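Local coordinates for conserved domain protein (Streptococcus pneumoniae, PDB 4IAJ), which is of unknown function, belongs to the DUF4649 family and folds as an antiparallel sheet packed against two helices, at residues Phe29-Gln33 with Tyr62-Phe66. Sequence-based numbering, arbitrary orientation. Where two conformers were deposited one is given.
Sequences FERSQ and YGDIF
F66 meets E30 CG at its ring edge (CE1, 4.0 Å), and its CD1 also comes within 3.6 Å of Q33 CG. F66 chi1 of -177° sets CG trans to the backbone N and turns the ring to helix 26-35, its plane only 18° from that of the Q33 amide, the two side chains running alongside with opposite headings. In the Q33 conformer given, chi1 (-67°) places CG over one face of the F29 ring, offset toward its rim, and a bend at chi2 turns the amide back to bring OE1 to 3.3 Å from F66 CB. F29 in turn sends CZ to I65 CG2 at 3.9 Å and CE2 to the F66 ring edge at CD1, 4.0 Å away. The contact thus joins helix 26-35 to the start of helix 65-71; F29 and I65 both also pack on I9 of strand 7-12, in the four-stranded antiparallel sheet, while F66 also meets F66 of the second subunit. Polar links between the segments run through water. One molecule accepts from Q33 NE2, donates to S32 OG and bonds Y62 OH at 2.6 Å in the plane of the tyrosine ring; another donates to both Q33 OE1 (2.8 Å) and G63 O.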
ATOM      1  N   PHE B  29       7.224 -10.185  19.457  1.00 29.46           N
ATOM      2  CA  PHE B  29       5.954  -9.872  18.818  1.00 29.93           C
ATOM      3  C   PHE B  29       5.831  -8.366  18.566  1.00 29.92           C
ATOM      4  O   PHE B  29       5.503  -7.925  17.449  1.00 29.59           O
ATOM      5  CB  PHE B  29       4.801 -10.408  19.681  1.00 33.36           C
ATOM      6  CG  PHE B  29       3.457  -9.975  19.212  1.00 31.92           C
ATOM      7  CD1 PHE B  29       2.936 -10.471  18.018  1.00 29.66           C
ATOM      8  CD2 PHE B  29       2.730  -9.053  19.933  1.00 33.15           C
ATOM      9  CE1 PHE B  29       1.696 -10.054  17.561  1.00 30.65           C
ATOM     10  CE2 PHE B  29       1.480  -8.644  19.486  1.00 33.55           C
ATOM     11  CZ  PHE B  29       0.971  -9.135  18.301  1.00 28.31           C
ATOM     12  N   GLU B  30       6.131  -7.575  19.587  1.00 30.36           N
ATOM     13  CA  GLU B  30       6.102  -6.115  19.462  1.00 34.03           C
ATOM     14  C   GLU B  30       7.044  -5.618  18.369  1.00 31.90           C
ATOM     15  O   GLU B  30       6.666  -4.757  17.565  1.00 29.88           O
ATOM     16  CB  GLU B  30       6.466  -5.453  20.793  1.00 38.24           C
ATOM     17  CG  GLU B  30       5.424  -5.631  21.881  1.00 46.31           C
ATOM     18  CD  GLU B  30       5.804  -4.907  23.164  1.00 53.32           C
ATOM     19  OE1 GLU B  30       6.954  -5.084  23.629  1.00 52.15           O
ATOM     20  OE2 GLU B  30       4.956  -4.159  23.693  1.00 56.15           O
ATOM     21  N   ARG B  31       8.265  -6.153  18.350  1.00 30.85           N
ATOM     22  CA  ARG B  31       9.217  -5.861  17.294  1.00 32.65           C
ATOM     23  C   ARG B  31       8.620  -6.144  15.915  1.00 31.37           C
ATOM     24  O   ARG B  31       8.801  -5.334  15.003  1.00 27.93           O
ATOM     25  CB  ARG B  31      10.509  -6.681  17.440  1.00 36.95           C
ATOM     26  CG  ARG B  31      11.707  -5.897  17.943  1.00 48.52           C
ATOM     27  CD  ARG B  31      13.017  -6.628  17.638  1.00 55.25           C
ATOM     28  NE  ARG B  31      13.106  -7.908  18.346  1.00 59.05           N
ATOM     29  CZ  ARG B  31      13.395  -8.044  19.641  1.00 59.44           C
ATOM     30  NH1 ARG B  31      13.640  -6.978  20.403  1.00 60.11           N
ATOM     31  NH2 ARG B  31      13.439  -9.256  20.182  1.00 58.67           N
ATOM     32  N   SER B  32       7.940  -7.286  15.758  1.00 27.82           N
ATOM     33  CA  SER B  32       7.341  -7.641  14.455  1.00 28.95           C
ATOM     34  C   SER B  32       6.234  -6.656  14.063  1.00 30.05           C
ATOM     35  O   SER B  32       6.085  -6.311  12.875  1.00 29.98           O
ATOM     36  CB  SER B  32       6.806  -9.086  14.429  1.00 32.98           C
ATOM     37  OG  SER B  32       5.559  -9.221  15.109  1.00 41.07           O
ATOM     38  N   GLN B  33       5.477  -6.174  15.052  1.00 28.02           N
ATOM     39  CA  GLN B  33       4.427  -5.201  14.748  0.50 27.66           C
ATOM     40  C   GLN B  33       5.027  -3.863  14.299  1.00 28.93           C
ATOM     41  O   GLN B  33       4.481  -3.229  13.383  1.00 31.74           O
ATOM     42  CB  GLN B  33       3.474  -5.046  15.935  0.50 27.78           C
ATOM     43  CG  GLN B  33       2.668  -6.314  16.191  0.50 27.62           C
ATOM     44  CD  GLN B  33       1.488  -6.447  15.260  0.50 25.27           C
ATOM     45  OE1 GLN B  33       0.644  -5.562  15.202  0.50 28.97           O
ATOM     46  NE2 GLN B  33       1.414  -7.553  14.539  0.50 22.29           N
ATOM     47  N   TYR B  62      -5.884 -10.762  12.800  1.00 17.88           N
ATOM     48  CA  TYR B  62      -4.505 -10.804  13.221  1.00 18.19           C
ATOM     49  C   TYR B  62      -4.043  -9.395  13.558  1.00 19.80           C
ATOM     50  O   TYR B  62      -3.397  -9.187  14.561  1.00 21.31           O
ATOM     51  CB  TYR B  62      -3.627 -11.397  12.116  1.00 18.88           C
ATOM     52  CG  TYR B  62      -2.174 -11.553  12.493  1.00 20.72           C
ATOM     53  CD1 TYR B  62      -1.306 -10.454  12.465  1.00 19.49           C
ATOM     54  CD2 TYR B  62      -1.660 -12.782  12.885  1.00 21.40           C
ATOM     55  CE1 TYR B  62       0.016 -10.580  12.826  1.00 21.49           C
ATOM     56  CE2 TYR B  62      -0.327 -12.912  13.240  1.00 23.06           C
ATOM     57  CZ  TYR B  62       0.502 -11.804  13.198  1.00 23.84           C
ATOM     58  OH  TYR B  62       1.821 -11.930  13.562  1.00 27.17           O
ATOM     59  N   GLY B  63      -4.401  -8.436  12.714  1.00 21.93           N
ATOM     60  CA  GLY B  63      -3.992  -7.046  12.883  1.00 22.77           C
ATOM     61  C   GLY B  63      -4.426  -6.413  14.183  1.00 25.02           C
ATOM     62  O   GLY B  63      -3.748  -5.547  14.677  1.00 24.42           O
ATOM     63  N   ASP B  64      -5.544  -6.865  14.747  1.00 22.62           N
ATOM     64  CA  ASP B  64      -6.053  -6.303  16.009  1.00 23.36           C
ATOM     65  C   ASP B  64      -5.520  -6.975  17.278  1.00 24.07           C
ATOM     66  O   ASP B  64      -5.873  -6.566  18.398  1.00 26.49           O
ATOM     67  CB  ASP B  64      -7.581  -6.384  16.029  1.00 25.49           C
ATOM     68  CG  ASP B  64      -8.232  -5.313  15.205  1.00 29.66           C
ATOM     69  OD1 ASP B  64      -7.595  -4.268  14.950  1.00 31.20           O
ATOM     70  OD2 ASP B  64      -9.408  -5.496  14.837  1.00 32.00           O
ATOM     71  N   ILE B  65      -4.676  -7.989  17.132  1.00 22.44           N
ATOM     72  CA  ILE B  65      -4.095  -8.650  18.307  1.00 22.58           C
ATOM     73  C   ILE B  65      -3.231  -7.732  19.156  1.00 23.96           C
ATOM     74  O   ILE B  65      -3.357  -7.721  20.380  1.00 22.49           O
ATOM     75  CB  ILE B  65      -3.262  -9.888  17.947  1.00 22.12           C
ATOM     76  CG1 ILE B  65      -4.149 -10.967  17.335  1.00 23.32           C
ATOM     77  CG2 ILE B  65      -2.603 -10.452  19.212  1.00 22.25           C
ATOM     78  CD1 ILE B  65      -3.366 -12.141  16.779  1.00 25.78           C
ATOM     79  N   PHE B  66      -2.379  -6.940  18.511  1.00 23.49           N
ATOM     80  CA  PHE B  66      -1.492  -6.028  19.235  1.00 27.19           C
ATOM     81  C   PHE B  66      -2.262  -5.141  20.216  1.00 29.15           C
ATOM     82  O   PHE B  66      -1.891  -5.020  21.372  1.00 24.07           O
ATOM     83  CB  PHE B  66      -0.682  -5.178  18.237  1.00 28.58           C
ATOM     84  CG  PHE B  66       0.306  -4.252  18.881  1.00 32.68           C
ATOM     85  CD1 PHE B  66       1.564  -4.701  19.241  1.00 37.01           C
ATOM     86  CD2 PHE B  66      -0.009  -2.925  19.106  1.00 37.93           C
ATOM     87  CE1 PHE B  66       2.486  -3.852  19.834  1.00 38.70           C
ATOM     88  CE2 PHE B  66       0.906  -2.072  19.694  1.00 42.76           C
ATOM     89  CZ  PHE B  66       2.158  -2.535  20.060  1.00 42.34           C
TER
HETATM   90  O   HOH W   1       3.245  -9.744  14.011  1.00 31.36           O
HETATM   91  O   HOH W   2      -1.560  -4.862  13.663  1.00 39.99           O